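PDB 3E8T: takeout-like protein 1, which probably carries hydrophobic ligands in insects, and holds a molecule of ubiquinone-8 in its ligand pocket. Local coordinates for residues C15-F20 / D72-D77; N82-F87 / H124-Y129. All coordinates share one frame; numbering follows the deposited sequence.

Contact 1: C15-F20 / D72-D77; sequences CMTSAF and DNVKWD. With UQ8 (Ubiquinone-8), chain B.
Phe-20 points from helix 13-28 toward strand 54-77, and its ring lies between a valine and the quinone end of ubiquinone-8. From CB outward it meets Val-74 first: CB has the methyl CG2 of Val-74 beside it, and CG has it at 3.6 Å, a CH-pi contact with Val-74 CG2 3.9 Å from the Phe-20 ring centroid. Across the opposite face, Phe-20 CE2 lies only 3.2 Å from the tail methyl C10 of ubiquinone-8. Phe-20 CD1 lies 3.4 Å from the methoxy carbon C4M; on the same side of the ring as C10, CE1 is 3.4 Å from the quinone carbon C3, and CZ, at the tip, faces C10 and quinone C2. A flat apolar ring suits this place because both its faces are used; an alanine here would remove the ring and both contacts, and would probably leave the head group less firmly held. The helix packs across strand 54-77 at 117° (short-segment axes), onto the side chains of Val-74 and Trp-76, in the curved antiparallel sheet of the JHBP/takeout family, beside a classic beta bulge where Asp-72 and Asn-73 both face Asp-86. Next to it, the N-H of Val-74 reaches Thr-17 OG1 at 3.0 Å, bent at 140°; OG1 also bonds to Ser-13 O, so one hydroxyl ties strand to helix. Met-16, bent at chi2 and chi3, slants toward Trp-76, whose edge meets ubiquinone-8 O2, 3.5 Å from CZ3.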
ATOM      1  N   CYS A  15      16.204 -15.331  -7.025  1.00 18.16           N
ATOM      2  CA  CYS A  15      16.146 -15.773  -5.640  1.00 17.13           C
ATOM      3  C   CYS A  15      15.464 -14.743  -4.767  1.00 16.08           C
ATOM      4  O   CYS A  15      14.696 -15.123  -3.905  1.00 17.82           O
ATOM      5  CB  CYS A  15      17.581 -16.039  -5.081  1.00 19.33           C
ATOM      6  SG  CYS A  15      17.652 -16.576  -3.349  1.00 24.70           S
ATOM      7  N   MET A  16      15.849 -13.492  -4.933  1.00 17.15           N
ATOM      8  CA  MET A  16      15.265 -12.468  -4.092  1.00 16.68           C
ATOM      9  C   MET A  16      13.766 -12.316  -4.286  1.00 16.52           C
ATOM     10  O   MET A  16      13.027 -12.062  -3.335  1.00 17.17           O
ATOM     11  CB  MET A  16      15.947 -11.143  -4.320  1.00 18.06           C
ATOM     12  CG  MET A  16      17.348 -11.113  -3.760  1.00 20.47           C
ATOM     13  SD  MET A  16      17.353 -11.170  -1.993  1.00 24.73           S
ATOM     14  CE  MET A  16      17.076  -9.469  -1.649  1.00 27.18           C
ATOM     15  N   THR A  17      13.344 -12.472  -5.527  1.00 15.78           N
ATOM     16  CA  THR A  17      11.936 -12.433  -5.846  1.00 15.78           C
ATOM     17  C   THR A  17      11.189 -13.541  -5.103  1.00 16.66           C
ATOM     18  O   THR A  17      10.174 -13.293  -4.437  1.00 16.55           O
ATOM     19  CB  THR A  17      11.712 -12.517  -7.371  1.00 17.94           C
ATOM     20  OG1 THR A  17      12.376 -11.413  -8.017  1.00 17.16           O
ATOM     21  CG2 THR A  17      10.216 -12.489  -7.714  1.00 18.33           C
ATOM     22  N   SER A  18      11.707 -14.781  -5.185  1.00 16.64           N
ATOM     23  CA  SER A  18      11.086 -15.883  -4.467  1.00 17.09           C
ATOM     24  C   SER A  18      11.163 -15.687  -2.942  1.00 16.68           C
ATOM     25  O   SER A  18      10.245 -16.059  -2.230  1.00 17.17           O
ATOM     26  CB  SER A  18      11.718 -17.216  -4.889  1.00 18.13           C
ATOM     27  OG  SER A  18      11.212 -18.301  -4.100  1.00 24.71           O
ATOM     28  N   ALA A  19      12.275 -15.174  -2.442  1.00 15.81           N
ATOM     29  CA  ALA A  19      12.459 -15.006  -0.989  1.00 16.47           C
ATOM     30  C   ALA A  19      11.433 -14.004  -0.470  1.00 16.97           C
ATOM     31  O   ALA A  19      10.828 -14.218   0.557  1.00 17.61           O
ATOM     32  CB  ALA A  19      13.838 -14.575  -0.654  1.00 18.39           C
ATOM     33  N   PHE A  20      11.231 -12.909  -1.202  1.00 16.44           N
ATOM     34  CA  PHE A  20      10.249 -11.901  -0.781  1.00 15.87           C
ATOM     35  C   PHE A  20       8.866 -12.553  -0.840  1.00 16.67           C
ATOM     36  O   PHE A  20       8.032 -12.371   0.080  1.00 17.21           O
ATOM     37  CB  PHE A  20      10.285 -10.677  -1.702  1.00 18.24           C
ATOM     38  CG  PHE A  20      11.280  -9.598  -1.311  1.00 19.95           C
ATOM     39  CD1 PHE A  20      12.579  -9.887  -0.932  1.00 21.49           C
ATOM     40  CD2 PHE A  20      10.889  -8.249  -1.314  1.00 22.40           C
ATOM     41  CE1 PHE A  20      13.473  -8.904  -0.587  1.00 22.32           C
ATOM     42  CE2 PHE A  20      11.806  -7.252  -0.975  1.00 23.94           C
ATOM     43  CZ  PHE A  20      13.090  -7.577  -0.608  1.00 25.35           C
ATOM     44  N   ASP A  72       6.546  -9.622  -8.520  1.00 15.41           N
ATOM     45  CA  ASP A  72       6.961  -9.772  -9.895  1.00 16.92           C
ATOM     46  C   ASP A  72       8.458  -9.738 -10.042  1.00 17.24           C
ATOM     47  O   ASP A  72       9.012 -10.509 -10.845  1.00 19.71           O
ATOM     48  CB  ASP A  72       6.270  -8.736 -10.786  1.00 18.18           C
ATOM     49  CG  ASP A  72       4.774  -8.880 -10.761  1.00 21.38           C
ATOM     50  OD1 ASP A  72       4.275  -9.977 -11.128  1.00 26.23           O
ATOM     51  OD2 ASP A  72       4.062  -7.926 -10.342  1.00 21.78           O
ATOM     52  N   ASN A  73       9.123  -8.874  -9.294  1.00 16.90           N
ATOM     53  CA  ASN A  73      10.549  -8.734  -9.354  1.00 16.67           C
ATOM     54  C   ASN A  73      11.108  -7.995  -8.158  1.00 15.57           C
ATOM     55  O   ASN A  73      10.491  -7.065  -7.692  1.00 16.73           O
ATOM     56  CB  ASN A  73      10.986  -7.983 -10.622  1.00 19.07           C
ATOM     57  CG  ASN A  73      12.474  -8.212 -10.942  1.00 22.62           C
ATOM     58  OD1 ASN A  73      12.895  -9.352 -11.118  1.00 26.72           O
ATOM     59  ND2 ASN A  73      13.258  -7.150 -10.957  1.00 26.15           N
ATOM     60  N   VAL A  74      12.299  -8.399  -7.727  1.00 16.58           N
ATOM     61  CA  VAL A  74      13.100  -7.701  -6.743  1.00 16.35           C
ATOM     62  C   VAL A  74      14.487  -7.516  -7.334  1.00 16.19           C
ATOM     63  O   VAL A  74      15.102  -8.517  -7.750  1.00 20.38           O
ATOM     64  CB  VAL A  74      13.208  -8.421  -5.403  1.00 17.03           C
ATOM     65  CG1 VAL A  74      14.118  -7.642  -4.476  1.00 17.80           C
ATOM     66  CG2 VAL A  74      11.801  -8.670  -4.789  1.00 19.12           C
ATOM     67  N   LYS A  75      14.943  -6.267  -7.455  1.00 18.03           N
ATOM     68  CA  LYS A  75      16.292  -5.954  -7.952  1.00 19.04           C
ATOM     69  C   LYS A  75      16.976  -5.122  -6.899  1.00 18.22           C
ATOM     70  O   LYS A  75      16.581  -3.977  -6.589  1.00 19.21           O
ATOM     71  CB  LYS A  75      16.253  -5.160  -9.238  1.00 21.60           C
ATOM     72  CG  LYS A  75      17.651  -4.786  -9.804  1.00 24.27           C
ATOM     73  CD  LYS A  75      17.564  -4.073 -11.171  1.00 27.59           C
ATOM     74  CE  LYS A  75      18.889  -3.398 -11.612  1.00 31.37           C
ATOM     75  NZ  LYS A  75      19.927  -3.263 -10.533  1.00 36.66           N
ATOM     76  N   TRP A  76      17.948  -5.741  -6.265  1.00 20.16           N
ATOM     77  CA  TRP A  76      18.698  -5.150  -5.221  1.00 22.12           C
ATOM     78  C   TRP A  76      19.983  -4.677  -5.882  1.00 24.06           C
ATOM     79  O   TRP A  76      20.725  -5.498  -6.416  1.00 26.23           O
ATOM     80  CB  TRP A  76      18.862  -6.228  -4.121  1.00 23.05           C
ATOM     81  CG  TRP A  76      19.405  -5.739  -2.900  1.00 21.67           C
ATOM     82  CD1 TRP A  76      20.585  -5.048  -2.735  1.00 23.44           C
ATOM     83  CD2 TRP A  76      18.854  -5.897  -1.608  1.00 22.64           C
ATOM     84  NE1 TRP A  76      20.772  -4.771  -1.407  1.00 23.61           N
ATOM     85  CE2 TRP A  76      19.727  -5.255  -0.695  1.00 22.00           C
ATOM     86  CE3 TRP A  76      17.711  -6.500  -1.113  1.00 24.50           C
ATOM     87  CZ2 TRP A  76      19.493  -5.221   0.658  1.00 25.63           C
ATOM     88  CZ3 TRP A  76      17.469  -6.441   0.245  1.00 25.49           C
ATOM     89  CH2 TRP A  76      18.370  -5.820   1.120  1.00 25.98           C
ATOM     90  N   ASP A  77      20.206  -3.368  -5.931  1.00 25.79           N
ATOM     91  CA  ASP A  77      21.366  -2.766  -6.578  1.00 27.95           C
ATOM     92  C   ASP A  77      22.388  -2.305  -5.548  1.00 28.71           C
ATOM     93  O   ASP A  77      22.234  -1.246  -4.949  1.00 27.13           O
ATOM     94  CB  ASP A  77      20.944  -1.606  -7.447  1.00 30.19           C
ATOM     95  CG  ASP A  77      22.113  -0.921  -8.125  1.00 33.31           C
ATOM     96  OD1 ASP A  77      23.274  -1.340  -7.894  1.00 34.98           O
ATOM     97  OD2 ASP A  77      21.858   0.069  -8.860  1.00 40.94           O
TER
HETATM   98  C45 UQ8 B 221     -15.437   9.219  -2.204  1.00 41.01           C
HETATM   99  C44 UQ8 B 221     -14.943   9.536  -3.618  1.00 39.34           C
HETATM  100  C46 UQ8 B 221     -16.111  10.000  -4.448  1.00 40.20           C
HETATM  101  C43 UQ8 B 221     -14.254   8.361  -4.287  1.00 39.20           C
HETATM  102  C42 UQ8 B 221     -13.259   7.678  -3.335  1.00 36.40           C
HETATM  103  C41 UQ8 B 221     -12.063   8.595  -3.114  1.00 33.97           C
HETATM  104  C39 UQ8 B 221     -10.777   7.800  -3.183  1.00 33.04           C
HETATM  105  C40 UQ8 B 221      -9.779   7.795  -2.027  1.00 37.10           C
HETATM  106  C38 UQ8 B 221     -10.461   7.127  -4.333  1.00 29.04           C
HETATM  107  C37 UQ8 B 221      -9.317   6.363  -4.510  1.00 27.70           C
HETATM  108  C36 UQ8 B 221      -9.553   5.568  -5.795  1.00 27.10           C
HETATM  109  C34 UQ8 B 221      -8.476   4.533  -6.062  1.00 26.04           C
HETATM  110  C35 UQ8 B 221      -8.745   3.653  -7.101  1.00 27.64           C
HETATM  111  C33 UQ8 B 221      -7.346   4.440  -5.253  1.00 24.02           C
HETATM  112  C32 UQ8 B 221      -6.258   3.582  -5.379  1.00 27.74           C
HETATM  113  C31 UQ8 B 221      -5.631   3.396  -3.972  1.00 25.98           C
HETATM  114  C29 UQ8 B 221      -4.328   2.608  -3.990  1.00 27.81           C
HETATM  115  C30 UQ8 B 221      -3.242   2.908  -5.072  1.00 29.58           C
HETATM  116  C28 UQ8 B 221      -4.108   1.616  -3.040  1.00 30.30           C
HETATM  117  C27 UQ8 B 221      -2.968   0.828  -2.952  1.00 29.80           C
HETATM  118  C26 UQ8 B 221      -2.677   0.410  -1.504  1.00 29.70           C
HETATM  119  C24 UQ8 B 221      -1.568  -0.648  -1.455  1.00 29.29           C
HETATM  120  C25 UQ8 B 221      -1.818  -2.067  -1.992  1.00 31.99           C
HETATM  121  C23 UQ8 B 221      -0.338  -0.316  -0.932  1.00 28.86           C
HETATM  122  C22 UQ8 B 221       0.778  -1.147  -0.801  1.00 31.24           C
HETATM  123  C21 UQ8 B 221       1.996  -0.357  -0.325  1.00 33.40           C
HETATM  124  C19 UQ8 B 221       3.339  -1.074  -0.479  1.00 34.02           C
HETATM  125  C20 UQ8 B 221       4.526  -0.170  -0.152  1.00 34.05           C
HETATM  126  C18 UQ8 B 221       3.398  -2.420   0.256  1.00 35.70           C
HETATM  127  C17 UQ8 B 221       4.793  -3.053   0.155  1.00 38.34           C
HETATM  128  C16 UQ8 B 221       4.787  -4.565   0.439  1.00 42.71           C
HETATM  129  C14 UQ8 B 221       6.219  -5.024   0.692  1.00 45.11           C
HETATM  130  C15 UQ8 B 221       7.356  -4.428  -0.160  1.00 46.33           C
HETATM  131  C13 UQ8 B 221       6.520  -5.943   1.695  1.00 46.25           C
HETATM  132  C12 UQ8 B 221       7.819  -6.367   1.966  1.00 46.77           C
HETATM  133  C11 UQ8 B 221       7.892  -7.784   2.571  1.00 49.12           C
HETATM  134  C9  UQ8 B 221       9.254  -8.446   2.293  1.00 50.96           C
HETATM  135  C10 UQ8 B 221      10.334  -7.424   1.896  1.00 51.64           C
HETATM  136  C8  UQ8 B 221       9.673  -9.245   3.524  1.00 51.26           C
HETATM  137  C7  UQ8 B 221      10.864  -8.624   4.262  1.00 62.77           C
HETATM  138  C6  UQ8 B 221      12.232  -9.003   3.646  1.00 52.06           C
HETATM  139  C1  UQ8 B 221      13.206  -8.011   3.478  1.00 54.07           C
HETATM  140  C1M UQ8 B 221      12.898  -6.709   3.871  1.00 59.53           C
HETATM  141  C2  UQ8 B 221      14.460  -8.295   2.924  1.00 54.90           C
HETATM  142  O2  UQ8 B 221      15.319  -7.420   2.782  1.00 50.23           O
HETATM  143  C3  UQ8 B 221      14.766  -9.589   2.534  1.00 53.03           C
HETATM  144  O3  UQ8 B 221      15.988  -9.864   1.996  1.00 53.28           O
HETATM  145  C3M UQ8 B 221      16.934 -10.115   3.034  1.00 57.12           C
HETATM  146  C4  UQ8 B 221      13.819 -10.596   2.681  1.00 51.72           C
HETATM  147  O4  UQ8 B 221      14.139 -11.865   2.290  1.00 54.07           O
HETATM  148  C4M UQ8 B 221      14.601 -11.876   0.931  1.00 55.49           C
HETATM  149  C5  UQ8 B 221      12.562 -10.305   3.230  1.00 57.52           C
HETATM  150  O5  UQ8 B 221      11.746 -11.221   3.358  1.00 56.03           O

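Contact 2: N82-F87 / H124-Y129; sequences NIEVDF and HLVVSY. With UQ8 (Ubiquinone-8), chain B.
Two hydrogens grip the carbonyl oxygen of Leu-125. The N-H of Val-85 comes in the carbonyl plane, nearly straight at 172°, with N 2.8 Å from that O, and the CA-H of Glu-84 adds a weaker contact, CA to Leu-125 O 3.3 Å. Leu-125 returns the bond, its own N-H donating to Val-85 O, and Ile-83 with Val-127 repeats the reciprocal pair, giving a regular antiparallel ladder in the curved sheet. On the face carrying Glu-84, Asp-86 and His-124, His-124 CG is anti to the backbone N, and the ring lies alongside Asp-86. Its ND1 donates to Asp-86 OD1 over 2.7 Å at 170°; the acceptor lies in the ring plane, while the donor stands 31° out of the carboxylate plane. Glu-84 OE1 comes to the ring edge, 3.4 Å from His-124 CE1, its carboxylate turned almost perpendicular to the imidazole. A water sits 2.7 Å from His-124 NE2 and bonds weakly to Glu-84 OE2. The other face is apolar, as a ligand pocket requires: Leu-125 CD2 lies 3.5 Å from ubiquinone-8 C15, and Phe-87 CZ approaches the tail at C17. Branched Ile-83 suits both strand and core, its CG1 lying 3.8 Å from Tyr-129 CD2, the two side chains crossing at about a right angle. With one carboxylate bonded to its ring and another at the edge, His-124 would probably be easier to protonate, and Asp-86, as acceptor, probably favours keeping a proton on ND1.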
ATOM      1  N   ASN A  82      20.035   0.870  -3.675  1.00 17.87           N
ATOM      2  CA  ASN A  82      18.583   0.966  -3.824  1.00 18.52           C
ATOM      3  C   ASN A  82      18.055  -0.445  -4.068  1.00 16.90           C
ATOM      4  O   ASN A  82      18.761  -1.308  -4.576  1.00 18.30           O
ATOM      5  CB  ASN A  82      18.169   1.869  -5.016  1.00 20.02           C
ATOM      6  CG  ASN A  82      18.482   3.373  -4.836  1.00 23.48           C
ATOM      7  OD1 ASN A  82      18.603   3.890  -3.742  1.00 25.05           O
ATOM      8  ND2 ASN A  82      18.559   4.079  -5.971  1.00 26.48           N
ATOM      9  N   ILE A  83      16.792  -0.646  -3.713  1.00 16.43           N
ATOM     10  CA  ILE A  83      16.057  -1.880  -3.955  1.00 16.86           C
ATOM     11  C   ILE A  83      14.789  -1.512  -4.728  1.00 16.28           C
ATOM     12  O   ILE A  83      14.065  -0.631  -4.281  1.00 16.04           O
ATOM     13  CB  ILE A  83      15.670  -2.560  -2.653  1.00 17.05           C
ATOM     14  CG1 ILE A  83      16.848  -2.730  -1.705  1.00 19.15           C
ATOM     15  CG2 ILE A  83      15.053  -3.914  -2.910  1.00 18.69           C
ATOM     16  CD1 ILE A  83      16.481  -3.016  -0.253  1.00 21.63           C
ATOM     17  N   GLU A  84      14.526  -2.171  -5.854  1.00 16.46           N
ATOM     18  CA  GLU A  84      13.297  -1.976  -6.612  1.00 17.83           C
ATOM     19  C   GLU A  84      12.461  -3.222  -6.512  1.00 16.23           C
ATOM     20  O   GLU A  84      12.951  -4.325  -6.815  1.00 18.72           O
ATOM     21  CB  GLU A  84      13.587  -1.714  -8.073  1.00 21.17           C
ATOM     22  CG  GLU A  84      14.379  -0.445  -8.338  1.00 25.61           C
ATOM     23  CD  GLU A  84      14.403  -0.025  -9.806  1.00 29.31           C
ATOM     24  OE1 GLU A  84      13.656  -0.606 -10.638  1.00 35.56           O
ATOM     25  OE2 GLU A  84      15.160   0.932 -10.132  1.00 36.29           O
ATOM     26  N   VAL A  85      11.200  -3.047  -6.075  1.00 15.27           N
ATOM     27  CA  VAL A  85      10.251  -4.130  -5.916  1.00 16.04           C
ATOM     28  C   VAL A  85       9.001  -3.822  -6.754  1.00 16.17           C
ATOM     29  O   VAL A  85       8.364  -2.772  -6.591  1.00 17.33           O
ATOM     30  CB  VAL A  85       9.822  -4.345  -4.427  1.00 16.80           C
ATOM     31  CG1 VAL A  85       8.969  -5.543  -4.317  1.00 18.43           C
ATOM     32  CG2 VAL A  85      11.050  -4.461  -3.489  1.00 18.97           C
ATOM     33  N   ASP A  86       8.682  -4.742  -7.652  1.00 15.50           N
ATOM     34  CA  ASP A  86       7.482  -4.660  -8.471  1.00 14.58           C
ATOM     35  C   ASP A  86       6.558  -5.775  -8.025  1.00 14.34           C
ATOM     36  O   ASP A  86       6.977  -6.925  -7.917  1.00 15.94           O
ATOM     37  CB  ASP A  86       7.840  -4.861  -9.942  1.00 17.56           C
ATOM     38  CG  ASP A  86       8.585  -3.718 -10.502  1.00 22.89           C
ATOM     39  OD1 ASP A  86       7.954  -2.662 -10.629  1.00 25.14           O
ATOM     40  OD2 ASP A  86       9.782  -3.839 -10.811  1.00 27.40           O
ATOM     41  N   PHE A  87       5.309  -5.452  -7.713  1.00 14.24           N
ATOM     42  CA  PHE A  87       4.345  -6.467  -7.315  1.00 13.39           C
ATOM     43  C   PHE A  87       2.938  -6.061  -7.707  1.00 12.70           C
ATOM     44  O   PHE A  87       2.708  -4.915  -8.095  1.00 13.95           O
ATOM     45  CB  PHE A  87       4.432  -6.760  -5.792  1.00 14.85           C
ATOM     46  CG  PHE A  87       4.146  -5.594  -4.884  1.00 14.49           C
ATOM     47  CD1 PHE A  87       2.920  -5.487  -4.264  1.00 15.94           C
ATOM     48  CD2 PHE A  87       5.133  -4.640  -4.619  1.00 15.76           C
ATOM     49  CE1 PHE A  87       2.644  -4.459  -3.374  1.00 16.15           C
ATOM     50  CE2 PHE A  87       4.855  -3.590  -3.738  1.00 18.24           C
ATOM     51  CZ  PHE A  87       3.592  -3.524  -3.149  1.00 16.87           C
ATOM     52  N   HIS A 124       5.072  -0.185  -7.905  1.00 14.13           N
ATOM     53  CA  HIS A 124       6.528  -0.070  -8.091  1.00 14.32           C
ATOM     54  C   HIS A 124       7.102   0.691  -6.900  1.00 13.70           C
ATOM     55  O   HIS A 124       6.827   1.877  -6.710  1.00 14.34           O
ATOM     56  CB  HIS A 124       6.864   0.636  -9.417  1.00 16.05           C
ATOM     57  CG  HIS A 124       8.326   0.781  -9.702  1.00 18.52           C
ATOM     58  ND1 HIS A 124       9.100  -0.269 -10.138  1.00 23.58           N
ATOM     59  CD2 HIS A 124       9.158   1.856  -9.624  1.00 22.88           C
ATOM     60  CE1 HIS A 124      10.345   0.147 -10.306  1.00 24.27           C
ATOM     61  NE2 HIS A 124      10.406   1.434 -10.025  1.00 23.65           N
ATOM     62  N   LEU A 125       7.864  -0.014  -6.081  1.00 14.60           N
ATOM     63  CA  LEU A 125       8.466   0.527  -4.870  1.00 14.41           C
ATOM     64  C   LEU A 125       9.976   0.612  -5.058  1.00 13.86           C
ATOM     65  O   LEU A 125      10.605  -0.353  -5.469  1.00 15.92           O
ATOM     66  CB  LEU A 125       8.157  -0.415  -3.694  1.00 15.01           C
ATOM     67  CG  LEU A 125       8.889  -0.214  -2.387  1.00 15.39           C
ATOM     68  CD1 LEU A 125       8.401   1.081  -1.714  1.00 17.11           C
ATOM     69  CD2 LEU A 125       8.687  -1.425  -1.485  1.00 18.32           C
ATOM     70  N   VAL A 126      10.572   1.749  -4.735  1.00 13.66           N
ATOM     71  CA  VAL A 126      12.010   1.918  -4.713  1.00 13.89           C
ATOM     72  C   VAL A 126      12.396   2.355  -3.311  1.00 13.43           C
ATOM     73  O   VAL A 126      11.778   3.284  -2.771  1.00 14.96           O
ATOM     74  CB  VAL A 126      12.485   2.944  -5.746  1.00 16.96           C
ATOM     75  CG1 VAL A 126      14.037   2.991  -5.736  1.00 19.76           C
ATOM     76  CG2 VAL A 126      11.897   2.627  -7.124  1.00 19.51           C
ATOM     77  N   VAL A 127      13.380   1.679  -2.727  1.00 13.06           N
ATOM     78  CA  VAL A 127      13.840   2.006  -1.385  1.00 13.34           C
ATOM     79  C   VAL A 127      15.335   2.235  -1.430  1.00 13.99           C
ATOM     80  O   VAL A 127      16.066   1.451  -2.047  1.00 15.83           O
ATOM     81  CB  VAL A 127      13.567   0.848  -0.430  1.00 14.43           C
ATOM     82  CG1 VAL A 127      14.221   1.045   0.948  1.00 16.95           C
ATOM     83  CG2 VAL A 127      12.054   0.563  -0.328  1.00 16.83           C
ATOM     84  N   SER A 128      15.802   3.297  -0.779  1.00 13.40           N
ATOM     85  CA  SER A 128      17.219   3.497  -0.550  1.00 14.01           C
ATOM     86  C   SER A 128      17.606   3.009   0.823  1.00 13.59           C
ATOM     87  O   SER A 128      16.819   3.106   1.766  1.00 15.76           O
ATOM     88  CB  SER A 128      17.564   4.940  -0.723  1.00 16.69           C
ATOM     89  OG  SER A 128      16.780   5.711   0.112  1.00 19.98           O
ATOM     90  N   TYR A 129      18.807   2.451   0.933  1.00 13.13           N
ATOM     91  CA  TYR A 129      19.242   1.877   2.208  1.00 15.29           C
ATOM     92  C   TYR A 129      20.724   2.142   2.392  1.00 15.57           C
ATOM     93  O   TYR A 129      21.451   2.493   1.460  1.00 15.85           O
ATOM     94  CB  TYR A 129      18.979   0.350   2.254  1.00 15.79           C
ATOM     95  CG  TYR A 129      19.884  -0.424   1.390  1.00 16.03           C
ATOM     96  CD1 TYR A 129      21.112  -0.852   1.885  1.00 18.28           C
ATOM     97  CD2 TYR A 129      19.584  -0.703   0.045  1.00 16.48           C
ATOM     98  CE1 TYR A 129      21.980  -1.549   1.095  1.00 18.97           C
ATOM     99  CE2 TYR A 129      20.480  -1.408  -0.758  1.00 18.75           C
ATOM    100  CZ  TYR A 129      21.700  -1.814  -0.214  1.00 20.32           C
ATOM    101  OH  TYR A 129      22.582  -2.495  -0.997  1.00 23.55           O
TER
HETATM  102  C45 UQ8 B 221     -15.437   9.219  -2.204  1.00 41.01           C
HETATM  103  C44 UQ8 B 221     -14.943   9.536  -3.618  1.00 39.34           C
HETATM  104  C46 UQ8 B 221     -16.111  10.000  -4.448  1.00 40.20           C
HETATM  105  C43 UQ8 B 221     -14.254   8.361  -4.287  1.00 39.20           C
HETATM  106  C42 UQ8 B 221     -13.259   7.678  -3.335  1.00 36.40           C
HETATM  107  C41 UQ8 B 221     -12.063   8.595  -3.114  1.00 33.97           C
HETATM  108  C39 UQ8 B 221     -10.777   7.800  -3.183  1.00 33.04           C
HETATM  109  C40 UQ8 B 221      -9.779   7.795  -2.027  1.00 37.10           C
HETATM  110  C38 UQ8 B 221     -10.461   7.127  -4.333  1.00 29.04           C
HETATM  111  C37 UQ8 B 221      -9.317   6.363  -4.510  1.00 27.70           C
HETATM  112  C36 UQ8 B 221      -9.553   5.568  -5.795  1.00 27.10           C
HETATM  113  C34 UQ8 B 221      -8.476   4.533  -6.062  1.00 26.04           C
HETATM  114  C35 UQ8 B 221      -8.745   3.653  -7.101  1.00 27.64           C
HETATM  115  C33 UQ8 B 221      -7.346   4.440  -5.253  1.00 24.02           C
HETATM  116  C32 UQ8 B 221      -6.258   3.582  -5.379  1.00 27.74           C
HETATM  117  C31 UQ8 B 221      -5.631   3.396  -3.972  1.00 25.98           C
HETATM  118  C29 UQ8 B 221      -4.328   2.608  -3.990  1.00 27.81           C
HETATM  119  C30 UQ8 B 221      -3.242   2.908  -5.072  1.00 29.58           C
HETATM  120  C28 UQ8 B 221      -4.108   1.616  -3.040  1.00 30.30           C
HETATM  121  C27 UQ8 B 221      -2.968   0.828  -2.952  1.00 29.80           C
HETATM  122  C26 UQ8 B 221      -2.677   0.410  -1.504  1.00 29.70           C
HETATM  123  C24 UQ8 B 221      -1.568  -0.648  -1.455  1.00 29.29           C
HETATM  124  C25 UQ8 B 221      -1.818  -2.067  -1.992  1.00 31.99           C
HETATM  125  C23 UQ8 B 221      -0.338  -0.316  -0.932  1.00 28.86           C
HETATM  126  C22 UQ8 B 221       0.778  -1.147  -0.801  1.00 31.24           C
HETATM  127  C21 UQ8 B 221       1.996  -0.357  -0.325  1.00 33.40           C
HETATM  128  C19 UQ8 B 221       3.339  -1.074  -0.479  1.00 34.02           C
HETATM  129  C20 UQ8 B 221       4.526  -0.170  -0.152  1.00 34.05           C
HETATM  130  C18 UQ8 B 221       3.398  -2.420   0.256  1.00 35.70           C
HETATM  131  C17 UQ8 B 221       4.793  -3.053   0.155  1.00 38.34           C
HETATM  132  C16 UQ8 B 221       4.787  -4.565   0.439  1.00 42.71           C
HETATM  133  C14 UQ8 B 221       6.219  -5.024   0.692  1.00 45.11           C
HETATM  134  C15 UQ8 B 221       7.356  -4.428  -0.160  1.00 46.33           C
HETATM  135  C13 UQ8 B 221       6.520  -5.943   1.695  1.00 46.25           C
HETATM  136  C12 UQ8 B 221       7.819  -6.367   1.966  1.00 46.77           C
HETATM  137  C11 UQ8 B 221       7.892  -7.784   2.571  1.00 49.12           C
HETATM  138  C9  UQ8 B 221       9.254  -8.446   2.293  1.00 50.96           C
HETATM  139  C10 UQ8 B 221      10.334  -7.424   1.896  1.00 51.64           C
HETATM  140  C8  UQ8 B 221       9.673  -9.245   3.524  1.00 51.26           C
HETATM  141  C7  UQ8 B 221      10.864  -8.624   4.262  1.00 62.77           C
HETATM  142  C6  UQ8 B 221      12.232  -9.003   3.646  1.00 52.06           C
HETATM  143  C1  UQ8 B 221      13.206  -8.011   3.478  1.00 54.07           C
HETATM  144  C1M UQ8 B 221      12.898  -6.709   3.871  1.00 59.53           C
HETATM  145  C2  UQ8 B 221      14.460  -8.295   2.924  1.00 54.90           C
HETATM  146  O2  UQ8 B 221      15.319  -7.420   2.782  1.00 50.23           O
HETATM  147  C3  UQ8 B 221      14.766  -9.589   2.534  1.00 53.03           C
HETATM  148  O3  UQ8 B 221      15.988  -9.864   1.996  1.00 53.28           O
HETATM  149  C3M UQ8 B 221      16.934 -10.115   3.034  1.00 57.12           C
HETATM  150  C4  UQ8 B 221      13.819 -10.596   2.681  1.00 51.72           C
HETATM  151  O4  UQ8 B 221      14.139 -11.865   2.290  1.00 54.07           O
HETATM  152  C4M UQ8 B 221      14.601 -11.876   0.931  1.00 55.49           C
HETATM  153  C5  UQ8 B 221      12.562 -10.305   3.230  1.00 57.52           C
HETATM  154  O5  UQ8 B 221      11.746 -11.221   3.358  1.00 56.03           O
HETATM  155  O   HOH W   1      12.592   2.883 -10.596  1.00 39.08           O

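In the fold
Contacts 1 and 2 meet through strands 54-77 and 82-100, neighbours in one antiparallel sheet, joined by backbone pairing such as Lys-75 O to Glu-84 N. Both are partly buried, and both touch ubiquinone-8, but at different points: contact 1 meets the quinone head and the tail beside it, contact 2 the isoprenoid tail further along. Contact 2, nearer the chain's centre, is strand against strand, knit by main-chain bonds, with a histidine hydrogen-bonded to a carboxylate on the face turned from the ligand. Contact 1 is helix on strand, held mainly by apolar side chains and a single threonine-centred bond. Trp-76 against Ile-83 and Tyr-129 continues the apolar surface from one contact to the other.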